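Local coordinates for protein glycosyl hydrolase family 10 (Bacteroides intestinalis DSM 17393, PDB 4QPW) that binds xylan-type chains, here xylohexaose, through a carbohydrate-binding module of a larger modular enzyme that probably hydrolyses glycosidic bonds, at residues A[15-20]-A[55-61]; A[85-91]-A[118-124]; A[8-12]-A[133-137]. Residue numbers count along the deposited sequence, not the author numbering.

Contact 1. Residues A[15-20]-A[55-61]; sequences YSFWNE and QYHTADN. With XYP (beta-D-xylopyranose), chain B; XYP (beta-D-xylopyranose), chain C.
The xylan-binding site of this carbohydrate-binding module is built partly on the pairing of edge strand 19-21 with strand 54-57, where Trp18, Glu20 and Gln55 belong to the sugar pocket. The strands are antiparallel, and a loop, residues 15-18, leads into the first. Asn19 faces Tyr56 as a non-hydrogen-bonded pair (CA-CA 4.0 Å), with CB to CB at 3.6 Å. Glu20 and Gln55 form the hydrogen-bonded pair: Glu20 N to Gln55 O is 2.8 Å and Gln55 N to Glu20 O 3.2 Å. His57 N to Trp18 O (2.8 Å) continues the ladder. Before the strand, Tyr15 (chi1 t) sends OH to His57 O at 2.8 Å, and Phe17 (chi1 m) lays one ring face over the backbone of Ala59 and Asp60, its CE1 3.7 Å from Asp60 CB. Trp18 (chi1 t) packs on His57 (chi1 m), with Trp18 CB 4.0 Å from the imidazole centroid. One water joins Trp18 N (2.9 Å), His57 ND1 (2.8 Å) and Asp60 OD2 (2.7 Å). Glu20, extended through chi1 and chi2 (both t), reaches the xylopyranose of chain B, whose O3 gives a hydrogen bond to Glu20 OE1 (2.6 Å) and whose O2 gives one to Glu20 OE2 (2.8 Å). Gln55 (chi1 p, chi2 t) donates from NE2 to O4 of that sugar (3.1 Å), and its OE1 accepts from O2 of the chain C xylopyranose (2.6 Å). The carboxylate thus reads two hydroxyls of one sugar, while the amide, both donor and acceptor, spans two successive sugars.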
loop_
_atom_site.group_PDB
_atom_site.type_symbol
_atom_site.label_atom_id
_atom_site.label_comp_id
_atom_site.label_asym_id
_atom_site.label_seq_id
_atom_site.Cartn_x
_atom_site.Cartn_y
_atom_site.Cartn_z
ATOM N N TYR A 15 -1.887 -4.894 12.143
ATOM C CA TYR A 15 -1.884 -5.410 10.805
ATOM C C TYR A 15 -2.316 -6.837 10.725
ATOM O O TYR A 15 -1.653 -7.733 11.307
ATOM C CB TYR A 15 -0.493 -5.246 10.112
ATOM C CG TYR A 15 -0.469 -5.625 8.671
ATOM C CD1 TYR A 15 -1.083 -4.814 7.721
ATOM C CD2 TYR A 15 0.095 -6.771 8.226
ATOM C CE1 TYR A 15 -1.072 -5.106 6.360
ATOM C CE2 TYR A 15 0.108 -7.107 6.908
ATOM C CZ TYR A 15 -0.476 -6.281 5.958
ATOM O OH TYR A 15 -0.418 -6.679 4.625
ATOM N N SER A 16 -3.386 -7.118 9.994
ATOM C CA SER A 16 -3.916 -8.446 9.842
ATOM C C SER A 16 -4.219 -8.775 8.387
ATOM O O SER A 16 -4.777 -9.847 8.077
ATOM C CB SER A 16 -5.207 -8.632 10.652
ATOM O OG SER A 16 -4.990 -8.507 12.046
ATOM N N PHE A 17 -3.853 -7.951 7.411
ATOM C CA PHE A 17 -4.276 -8.141 6.033
ATOM C C PHE A 17 -3.450 -9.198 5.289
ATOM O O PHE A 17 -2.336 -9.573 5.739
ATOM C CB PHE A 17 -4.252 -6.831 5.273
ATOM C CG PHE A 17 -5.223 -5.758 5.758
ATOM C CD1 PHE A 17 -6.553 -6.056 6.015
ATOM C CD2 PHE A 17 -4.803 -4.449 5.910
ATOM C CE1 PHE A 17 -7.411 -5.055 6.410
ATOM C CE2 PHE A 17 -5.695 -3.467 6.305
ATOM C CZ PHE A 17 -7.003 -3.763 6.567
ATOM N N TRP A 18 -3.967 -9.650 4.187
ATOM C CA TRP A 18 -3.283 -10.626 3.319
ATOM C C TRP A 18 -1.953 -10.067 2.848
ATOM O O TRP A 18 -1.824 -8.897 2.465
ATOM C CB TRP A 18 -4.189 -10.902 2.120
ATOM C CG TRP A 18 -3.632 -11.930 1.152
ATOM C CD1 TRP A 18 -3.901 -13.259 1.146
ATOM C CD2 TRP A 18 -2.751 -11.693 0.051
ATOM N NE1 TRP A 18 -3.199 -13.848 0.091
ATOM C CE2 TRP A 18 -2.484 -12.927 -0.581
ATOM C CE3 TRP A 18 -2.120 -10.585 -0.445
ATOM C CZ2 TRP A 18 -1.630 -13.024 -1.697
ATOM C CZ3 TRP A 18 -1.251 -10.711 -1.545
ATOM C CH2 TRP A 18 -1.077 -11.931 -2.154
ATOM N N ASN A 19 -0.963 -10.973 2.792
ATOM C CA ASN A 19 0.314 -10.644 2.233
ATOM C C ASN A 19 1.011 -11.905 1.769
ATOM O O ASN A 19 0.679 -13.030 2.187
ATOM C CB ASN A 19 1.158 -9.849 3.148
ATOM C CG ASN A 19 1.451 -10.550 4.411
ATOM O OD1 ASN A 19 2.519 -11.266 4.476
ATOM N ND2 ASN A 19 0.595 -10.561 5.418
ATOM N N GLU A 20 1.963 -11.757 0.836
ATOM C CA GLU A 20 2.669 -12.923 0.284
ATOM C C GLU A 20 4.074 -12.476 -0.050
ATOM O O GLU A 20 4.316 -11.707 -0.965
ATOM C CB GLU A 20 1.993 -13.467 -0.914
ATOM C CG GLU A 20 2.626 -14.762 -1.488
ATOM C CD GLU A 20 1.777 -15.215 -2.647
ATOM O OE1 GLU A 20 1.836 -14.658 -3.686
ATOM O OE2 GLU A 20 0.751 -15.917 -2.468
ATOM N N GLN A 55 4.430 -8.679 -1.968
ATOM C CA GLN A 55 3.088 -8.052 -2.220
ATOM C C GLN A 55 2.230 -8.188 -1.015
ATOM O O GLN A 55 2.334 -9.164 -0.237
ATOM C CB GLN A 55 2.448 -8.635 -3.475
ATOM C CG GLN A 55 2.126 -10.126 -3.373
ATOM C CD GLN A 55 1.437 -10.661 -4.597
ATOM O OE1 GLN A 55 0.723 -9.955 -5.312
ATOM N NE2 GLN A 55 1.684 -11.947 -4.900
ATOM N N TYR A 56 1.380 -7.167 -0.779
ATOM C CA TYR A 56 0.674 -7.083 0.481
ATOM C C TYR A 56 -0.509 -6.157 0.302
ATOM O O TYR A 56 -0.406 -5.121 -0.366
ATOM C CB TYR A 56 1.633 -6.610 1.604
ATOM C CG TYR A 56 2.572 -5.497 1.260
ATOM C CD1 TYR A 56 3.800 -5.766 0.597
ATOM C CD2 TYR A 56 2.305 -4.167 1.513
ATOM C CE1 TYR A 56 4.629 -4.789 0.155
ATOM C CE2 TYR A 56 3.135 -3.184 1.140
ATOM C CZ TYR A 56 4.311 -3.456 0.437
ATOM O OH TYR A 56 5.163 -2.429 0.089
ATOM N N HIS A 57 -1.594 -6.485 0.969
ATOM C CA HIS A 57 -2.723 -5.527 1.011
ATOM C C HIS A 57 -2.424 -4.527 2.078
ATOM O O HIS A 57 -2.039 -4.851 3.228
ATOM C CB HIS A 57 -4.025 -6.233 1.370
ATOM C CG HIS A 57 -4.515 -7.190 0.319
ATOM N ND1 HIS A 57 -5.669 -7.926 0.539
ATOM C CD2 HIS A 57 -4.027 -7.526 -0.911
ATOM C CE1 HIS A 57 -5.859 -8.703 -0.523
ATOM N NE2 HIS A 57 -4.894 -8.501 -1.400
ATOM N N THR A 58 -2.632 -3.247 1.770
ATOM C CA THR A 58 -2.512 -2.164 2.768
ATOM C C THR A 58 -3.841 -1.639 3.218
ATOM O O THR A 58 -3.907 -0.838 4.203
ATOM C CB THR A 58 -1.612 -1.045 2.214
ATOM O OG1 THR A 58 -2.142 -0.573 0.982
ATOM C CG2 THR A 58 -0.203 -1.465 2.051
ATOM N N ALA A 59 -4.925 -2.095 2.614
ATOM C CA ALA A 59 -6.320 -1.803 2.960
ATOM C C ALA A 59 -7.154 -2.894 2.266
ATOM O O ALA A 59 -6.690 -3.520 1.304
ATOM C CB ALA A 59 -6.757 -0.420 2.471
ATOM N N ASP A 60 -8.376 -3.086 2.739
ATOM C CA ASP A 60 -9.235 -4.178 2.223
ATOM C C ASP A 60 -10.661 -3.820 2.511
ATOM O O ASP A 60 -10.966 -2.794 3.158
ATOM C CB ASP A 60 -8.813 -5.479 3.002
ATOM C CG ASP A 60 -9.297 -6.763 2.417
ATOM O OD1 ASP A 60 -9.892 -6.778 1.380
ATOM O OD2 ASP A 60 -9.082 -7.774 3.199
ATOM N N ASN A 61 -11.599 -4.621 1.992
ATOM C CA ASN A 61 -13.018 -4.416 2.298
ATOM C C ASN A 61 -13.466 -3.024 1.843
ATOM O O ASN A 61 -14.259 -2.356 2.536
ATOM C CB ASN A 61 -13.305 -4.598 3.823
ATOM C CG ASN A 61 -12.529 -5.756 4.464
ATOM O OD1 ASN A 61 -11.519 -5.577 5.024
ATOM N ND2 ASN A 61 -13.053 -6.979 4.228
HETATM C C1 XYP B . -3.224 -14.727 -5.220
HETATM C C2 XYP B . -1.919 -15.561 -5.123
HETATM C C3 XYP B . -0.819 -14.647 -5.615
HETATM C C4 XYP B . -1.129 -13.973 -6.904
HETATM C C5 XYP B . -2.462 -13.252 -6.835
HETATM O O2 XYP B . -1.657 -16.045 -3.814
HETATM O O3 XYP B . 0.444 -15.373 -5.736
HETATM O O4 XYP B . -0.117 -12.977 -7.179
HETATM O O5 XYP B . -3.492 -14.195 -6.466
HETATM C C1 XYP C . -0.168 -12.428 -8.458
HETATM C C2 XYP C . 0.344 -11.017 -8.393
HETATM C C3 XYP C . 0.431 -10.387 -9.774
HETATM C C4 XYP C . 1.271 -11.324 -10.682
HETATM C C5 XYP C . 0.741 -12.705 -10.585
HETATM O O2 XYP C . -0.538 -10.214 -7.606
HETATM O O3 XYP C . 1.037 -9.067 -9.661
HETATM O O4 XYP C . 1.201 -10.777 -12.006
HETATM O O5 XYP C . 0.791 -13.212 -9.267
HETATM O O HOH W 1 -6.486 -8.564 3.185
HETATM O O HOH W 2 4.493 -12.625 -3.716
#

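Contact 2. Residues A[85-91]-A[118-124]; sequences NFGVGPW and GGHVMTQ. With XYP (beta-D-xylopyranose), chain D; XYP (beta-D-xylopyranose), chain C; XYP (beta-D-xylopyranose), chain B.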
loop_
_atom_site.group_PDB
_atom_site.type_symbol
_atom_site.label_atom_id
_atom_site.label_comp_id
_atom_site.label_asym_id
_atom_site.label_seq_id
_atom_site.Cartn_x
_atom_site.Cartn_y
_atom_site.Cartn_z
ATOM N N ASN A 85 4.353 0.198 -6.189
ATOM C CA ASN A 85 3.299 -0.045 -7.139
ATOM C C ASN A 85 2.027 -0.455 -6.441
ATOM O O ASN A 85 2.106 -1.139 -5.372
ATOM C CB ASN A 85 3.700 -1.138 -8.124
ATOM C CG ASN A 85 4.870 -0.671 -8.966
ATOM O OD1 ASN A 85 6.019 -0.859 -8.556
ATOM N ND2 ASN A 85 4.614 0.108 -9.907
ATOM N N PHE A 86 0.866 -0.086 -6.922
ATOM C CA PHE A 86 -0.399 -0.442 -6.309
ATOM C C PHE A 86 -1.444 -0.683 -7.275
ATOM O O PHE A 86 -1.366 -0.184 -8.467
ATOM C CB PHE A 86 -0.790 0.599 -5.226
ATOM C CG PHE A 86 -1.021 1.948 -5.784
ATOM C CD1 PHE A 86 -2.118 2.241 -6.496
ATOM C CD2 PHE A 86 -0.039 2.906 -5.649
ATOM C CE1 PHE A 86 -2.293 3.474 -7.083
ATOM C CE2 PHE A 86 -0.210 4.151 -6.252
ATOM C CZ PHE A 86 -1.319 4.397 -6.937
ATOM N N GLY A 87 -2.512 -1.347 -6.870
ATOM C CA GLY A 87 -3.766 -1.389 -7.595
ATOM C C GLY A 87 -4.904 -1.331 -6.630
ATOM O O GLY A 87 -4.808 -1.955 -5.533
ATOM N N VAL A 88 -5.959 -0.642 -6.954
ATOM C CA VAL A 88 -7.134 -0.545 -6.103
ATOM C C VAL A 88 -8.288 -1.314 -6.731
ATOM O O VAL A 88 -8.752 -0.926 -7.882
ATOM C CB VAL A 88 -7.583 0.921 -5.877
ATOM C CG1 VAL A 88 -8.700 0.972 -4.890
ATOM C CG2 VAL A 88 -6.411 1.778 -5.409
ATOM N N GLY A 89 -8.725 -2.384 -6.159
ATOM C CA GLY A 89 -9.791 -3.230 -6.720
ATOM C C GLY A 89 -9.660 -4.639 -6.223
ATOM O O GLY A 89 -8.776 -4.998 -5.479
ATOM N N PRO A 90 -10.622 -5.497 -6.653
ATOM C CA PRO A 90 -10.631 -6.883 -6.317
ATOM C C PRO A 90 -9.547 -7.666 -7.114
ATOM O O PRO A 90 -8.887 -7.156 -7.941
ATOM C CB PRO A 90 -12.069 -7.304 -6.647
ATOM C CG PRO A 90 -12.386 -6.440 -7.857
ATOM C CD PRO A 90 -11.736 -5.113 -7.555
ATOM N N TRP A 91 -9.489 -8.969 -6.778
ATOM C CA TRP A 91 -8.509 -9.828 -7.429
ATOM C C TRP A 91 -8.699 -9.895 -8.996
ATOM O O TRP A 91 -7.724 -10.039 -9.694
ATOM C CB TRP A 91 -8.594 -11.271 -6.872
ATOM C CG TRP A 91 -8.184 -11.377 -5.435
ATOM C CD1 TRP A 91 -8.967 -11.582 -4.372
ATOM C CD2 TRP A 91 -6.848 -11.336 -4.961
ATOM N NE1 TRP A 91 -8.175 -11.586 -3.226
ATOM C CE2 TRP A 91 -6.902 -11.460 -3.555
ATOM C CE3 TRP A 91 -5.643 -11.219 -5.566
ATOM C CZ2 TRP A 91 -5.742 -11.508 -2.735
ATOM C CZ3 TRP A 91 -4.498 -11.159 -4.707
ATOM C CH2 TRP A 91 -4.624 -11.313 -3.310
ATOM N N GLY A 118 -15.750 -2.908 -4.810
ATOM C CA GLY A 118 -15.040 -3.430 -3.694
ATOM C C GLY A 118 -13.579 -3.693 -3.885
ATOM O O GLY A 118 -12.930 -3.018 -4.664
ATOM N N GLY A 119 -13.045 -4.618 -3.155
ATOM C CA GLY A 119 -11.648 -4.996 -3.285
ATOM C C GLY A 119 -10.723 -4.398 -2.228
ATOM O O GLY A 119 -11.136 -4.165 -1.078
ATOM N N HIS A 120 -9.473 -4.309 -2.611
ATOM C CA HIS A 120 -8.387 -4.003 -1.665
ATOM C C HIS A 120 -7.357 -3.138 -2.335
ATOM O O HIS A 120 -7.432 -2.820 -3.530
ATOM C CB HIS A 120 -7.807 -5.334 -1.155
ATOM C CG HIS A 120 -7.507 -6.294 -2.306
ATOM N ND1 HIS A 120 -8.308 -7.378 -2.596
ATOM C CD2 HIS A 120 -6.507 -6.322 -3.200
ATOM C CE1 HIS A 120 -7.769 -8.018 -3.637
ATOM N NE2 HIS A 120 -6.683 -7.440 -4.023
ATOM N N VAL A 121 -6.368 -2.661 -1.537
ATOM C CA VAL A 121 -5.229 -1.924 -2.094
ATOM C C VAL A 121 -4.066 -2.885 -2.175
ATOM O O VAL A 121 -3.347 -3.135 -1.162
ATOM C CB VAL A 121 -4.888 -0.650 -1.310
ATOM C CG1 VAL A 121 -3.713 0.059 -1.950
ATOM C CG2 VAL A 121 -6.095 0.253 -1.247
ATOM N N MET A 122 -3.872 -3.507 -3.322
ATOM C CA MET A 122 -2.721 -4.395 -3.553
ATOM C C MET A 122 -1.504 -3.520 -3.681
ATOM O O MET A 122 -1.485 -2.564 -4.472
ATOM C CB MET A 122 -2.929 -5.136 -4.881
ATOM C CG MET A 122 -1.716 -5.918 -5.305
ATOM S SD MET A 122 -1.096 -7.132 -4.149
ATOM C CE MET A 122 -2.291 -8.467 -4.512
ATOM N N THR A 123 -0.415 -3.832 -2.956
ATOM C CA THR A 123 0.781 -2.989 -2.899
ATOM C C THR A 123 1.969 -3.915 -3.125
ATOM O O THR A 123 2.036 -5.027 -2.568
ATOM C CB THR A 123 0.846 -2.323 -1.529
ATOM O OG1 THR A 123 -0.477 -1.739 -1.232
ATOM C CG2 THR A 123 1.807 -1.213 -1.502
ATOM N N GLN A 124 2.912 -3.511 -3.985
ATOM C CA GLN A 124 4.040 -4.349 -4.391
ATOM C C GLN A 124 5.340 -3.576 -4.393
ATOM O O GLN A 124 5.378 -2.420 -4.925
ATOM C CB GLN A 124 3.783 -4.956 -5.770
ATOM C CG GLN A 124 2.477 -5.713 -5.840
ATOM C CD GLN A 124 2.199 -6.521 -7.117
ATOM O OE1 GLN A 124 2.820 -6.244 -8.135
ATOM N NE2 GLN A 124 1.421 -7.525 -7.066
HETATM O O1 XYP D . -9.104 -15.134 -2.428
HETATM C C1 XYP D . -7.941 -15.584 -3.069
HETATM C C2 XYP D . -7.998 -15.296 -4.572
HETATM C C3 XYP D . -6.694 -15.789 -5.154
HETATM C C4 XYP D . -5.576 -15.022 -4.455
HETATM C C5 XYP D . -5.546 -15.410 -3.019
HETATM O O2 XYP D . -9.076 -15.916 -5.333
HETATM O O3 XYP D . -6.587 -15.458 -6.525
HETATM O O4 XYP D . -4.242 -15.655 -4.856
HETATM O O5 XYP D . -6.845 -14.909 -2.458
HETATM C C1 XYP C . -0.168 -12.428 -8.458
HETATM C C2 XYP C . 0.344 -11.017 -8.393
HETATM C C3 XYP C . 0.431 -10.387 -9.774
HETATM C C4 XYP C . 1.271 -11.324 -10.682
HETATM C C5 XYP C . 0.741 -12.705 -10.585
HETATM O O2 XYP C . -0.538 -10.214 -7.606
HETATM O O3 XYP C . 1.037 -9.067 -9.661
HETATM O O4 XYP C . 1.201 -10.777 -12.006
HETATM O O5 XYP C . 0.791 -13.212 -9.267
HETATM C C1 XYP B . -3.224 -14.727 -5.220
HETATM C C2 XYP B . -1.919 -15.561 -5.123
HETATM C C3 XYP B . -0.819 -14.647 -5.615
HETATM C C4 XYP B . -1.129 -13.973 -6.904
HETATM C C5 XYP B . -2.462 -13.252 -6.835
HETATM O O2 XYP B . -1.657 -16.045 -3.814
HETATM O O3 XYP B . 0.444 -15.373 -5.736
HETATM O O4 XYP B . -0.117 -12.977 -7.179
HETATM O O5 XYP B . -3.492 -14.195 -6.466
#
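Six main-chain hydrogen bonds, in three reciprocal pairs, satisfy the facing donors and acceptors of the strand segments 85-89 and 120-124, which run antiparallel, their axes approaching to 4.6 Å with 164° between directions. Asn85 N reaches Gln124 O at 3.1 Å and Gln124 N returns to Asn85 O at 2.9 Å; Gly87 N to Met122 O and Met122 N to Gly87 O are both 2.9 Å; Gly89 N to His120 O and His120 N to Gly89 O are both 3.0 Å. In the alternate pairs, Val88 CG2 and Val121 CG2 meet at 4.4 Å on the face that also carries Phe86 and Thr123. Past the ladder, Pro90 N lies 3.6 Å from Gly119 CA, where a CB would clash.

The face carrying His120, Met122 and Gln124 borders the sugar site, with Trp91 from the loop after strand 82-89 beside it. The edge of His120 meets the face of Trp91 in an edge-to-face pair, with His120 CE1 3.6 Å from Trp91 CE2, and NE2 of the imidazole is satisfied by Arg94. Met122 CE touches Trp91 CZ3 at 3.5 Å. Across the opposite face of the indole lies the chain D xylopyranose, its O5 3.6 Å from Trp91 CZ2. Gln124 NE2 donates to O3 of the chain C xylopyranose at 3.0 Å and, weakly, to Gln55 OE1. Recognition here therefore combines an apolar indole surface, backed by His120, with a directed amide bond to a sugar hydroxyl.

Contact 3. Residues A[8-12]-A[133-137]; sequences IDYST and QIKYV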
loop_
_atom_site.group_PDB
_atom_site.type_symbol
_atom_site.label_atom_id
_atom_site.label_comp_id
_atom_site.label_asym_id
_atom_site.label_seq_id
_atom_site.Cartn_x
_atom_site.Cartn_y
_atom_site.Cartn_z
ATOM N N ILE A 8 -7.811 3.279 7.102
ATOM C CA ILE A 8 -7.039 2.355 8.101
ATOM C C ILE A 8 -5.865 3.233 8.499
ATOM O O ILE A 8 -5.087 3.767 7.638
ATOM C CB ILE A 8 -6.652 1.051 7.469
ATOM C CG1 ILE A 8 -6.058 0.056 8.471
ATOM C CG2 ILE A 8 -5.828 1.083 6.197
ATOM C CD1 ILE A 8 -7.106 -0.526 9.404
ATOM N N ASP A 9 -5.678 3.469 9.794
ATOM C CA ASP A 9 -4.680 4.330 10.336
ATOM C C ASP A 9 -3.726 3.504 11.200
ATOM O O ASP A 9 -4.042 3.113 12.352
ATOM C CB ASP A 9 -5.313 5.482 11.105
ATOM C CG ASP A 9 -4.316 6.366 11.744
ATOM O OD1 ASP A 9 -3.104 6.312 11.469
ATOM O OD2 ASP A 9 -4.730 7.251 12.589
ATOM N N TYR A 10 -2.511 3.237 10.737
ATOM C CA TYR A 10 -1.538 2.386 11.392
ATOM C C TYR A 10 -0.863 3.113 12.564
ATOM O O TYR A 10 -0.142 2.472 13.358
ATOM C CB TYR A 10 -0.509 1.839 10.452
ATOM C CG TYR A 10 -1.136 0.933 9.402
ATOM C CD1 TYR A 10 -1.690 -0.299 9.750
ATOM C CD2 TYR A 10 -1.175 1.297 8.082
ATOM C CE1 TYR A 10 -2.262 -1.093 8.821
ATOM C CE2 TYR A 10 -1.769 0.461 7.129
ATOM C CZ TYR A 10 -2.321 -0.746 7.497
ATOM O OH TYR A 10 -2.867 -1.599 6.575
ATOM N N SER A 11 -1.193 4.392 12.756
ATOM C CA SER A 11 -0.778 5.155 13.940
ATOM C C SER A 11 -1.191 4.370 15.098
ATOM O O SER A 11 -0.445 4.405 16.144
ATOM C CB SER A 11 -1.433 6.592 14.009
ATOM O OG SER A 11 -1.223 7.415 12.772
ATOM N N THR A 12 -2.376 3.773 15.129
ATOM C CA THR A 12 -2.899 2.944 16.124
ATOM C C THR A 12 -3.249 1.506 15.691
ATOM O O THR A 12 -3.041 0.608 16.530
ATOM C CB THR A 12 -4.147 3.570 16.769
ATOM O OG1 THR A 12 -5.179 3.758 15.785
ATOM C CG2 THR A 12 -3.810 5.012 17.393
ATOM N N GLN A 133 7.797 2.538 5.044
ATOM C CA GLN A 133 6.829 2.770 6.133
ATOM C C GLN A 133 5.576 3.438 5.606
ATOM O O GLN A 133 5.648 4.368 4.776
ATOM C CB GLN A 133 7.487 3.619 7.180
ATOM C CG GLN A 133 8.702 2.900 7.841
ATOM C CD GLN A 133 9.352 3.737 8.934
ATOM O OE1 GLN A 133 9.356 4.962 8.856
ATOM N NE2 GLN A 133 9.815 3.100 9.936
ATOM N N ILE A 134 4.419 2.909 6.027
ATOM C CA ILE A 134 3.099 3.381 5.572
ATOM C C ILE A 134 2.305 3.729 6.793
ATOM O O ILE A 134 2.045 2.917 7.667
ATOM C CB ILE A 134 2.424 2.305 4.706
ATOM C CG1 ILE A 134 3.249 2.051 3.459
ATOM C CG2 ILE A 134 0.987 2.770 4.381
ATOM C CD1 ILE A 134 2.777 0.864 2.627
ATOM N N LYS A 135 1.907 5.020 6.908
ATOM C CA LYS A 135 1.219 5.482 8.094
ATOM C C LYS A 135 -0.326 5.241 8.063
ATOM O O LYS A 135 -0.881 4.957 9.119
ATOM C CB LYS A 135 1.501 6.994 8.229
ATOM C CG LYS A 135 1.205 7.646 9.507
ATOM C CD LYS A 135 2.197 7.222 10.582
ATOM C CE LYS A 135 1.952 7.937 11.927
ATOM N NZ LYS A 135 2.843 7.428 12.994
ATOM N N TYR A 136 -0.911 5.408 6.909
ATOM C CA TYR A 136 -2.379 5.257 6.755
ATOM C C TYR A 136 -2.682 5.123 5.312
ATOM O O TYR A 136 -1.884 5.496 4.432
ATOM C CB TYR A 136 -3.178 6.448 7.384
ATOM C CG TYR A 136 -2.829 7.813 6.820
ATOM C CD1 TYR A 136 -3.325 8.243 5.593
ATOM C CD2 TYR A 136 -1.976 8.685 7.494
ATOM C CE1 TYR A 136 -3.056 9.514 5.112
ATOM C CE2 TYR A 136 -1.675 9.919 7.025
ATOM C CZ TYR A 136 -2.176 10.287 5.833
ATOM O OH TYR A 136 -1.880 11.594 5.264
ATOM N N VAL A 137 -3.916 4.633 5.067
ATOM C CA VAL A 137 -4.522 4.566 3.757
ATOM C C VAL A 137 -5.949 5.049 3.840
ATOM O O VAL A 137 -6.677 4.631 4.776
ATOM C CB VAL A 137 -4.498 3.089 3.216
ATOM C CG1 VAL A 137 -5.065 3.026 1.851
ATOM C CG2 VAL A 137 -3.081 2.546 3.212
HETATM O O HOH W 3 1.809 6.671 15.949
#
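Lys135, Tyr10 and Ile8 give up the most area where the end of strand 3-9 and the turn after it meet strand 130-141. Ile8 sits in regular antiparallel pairing with Val137: Ile8 N donates to Val137 O at 2.9 Å, Val137 N to Ile8 O at 3.0 Å, and Ile8 CG2 packs against Val137 CB at 3.8 Å. One step on, Asp9 opposes Tyr136 as a non-hydrogen-bonded pair with CA atoms 4.4 Å apart.

Tyr10 makes the last backbone bond of the ladder, from its N to Lys135 O at 2.9 Å. Its CB points towards the partner strand, and ring atom CD2 comes within 3.6 Å of Ile134 O; the hydroxyl continues inward to a hydrogen bond with Thr58 O. The chain then turns away: Asp9 OD1 accepts from Ser11 N at 3.0 Å, closing an Asx turn, and from Ser11 OG at 2.5 Å.

The CA-to-CB bond of Lys135 points away from residues 8-12, yet its side chain folds back until CE is 3.3 Å from Ser11 OG. Its NZ is hydrogen-bonded to Gly38 O and to a water, 3.2 Å from Lys135 NZ, which also donates to Ser11 O at 3.2 Å. Lys135 has helix-like backbone angles (-85/-38), and both it and Tyr136 share Met75 as backbone partner on the neighbouring strand, consistent with a classic beta bulge. Pairing of strands near the two chain ends within one of two facing antiparallel sheets is in keeping with the beta-sandwich fold common among carbohydrate-binding modules.

From the N terminus, residues 8-12 open contact 3, which closes only when the chain reaches 133-137, so the other two contacts are nested inside its long loop. Residues 15-20 follow at once and pair with 55-61, closing contact 1; contact 2 then opens at 85-91 and closes at 118-124, in series with the first. Contacts 1 and 2 belong to the same five-stranded sheet, where strands 54-57 and 120-124 are neighbours, and both touch the xylopyranoses of chains B and C. Contact 3 lies in the other sheet. Thr58 meets Tyr10 and Val121 meets Val137, joining the sugar-binding sheet to the one that holds both chain ends.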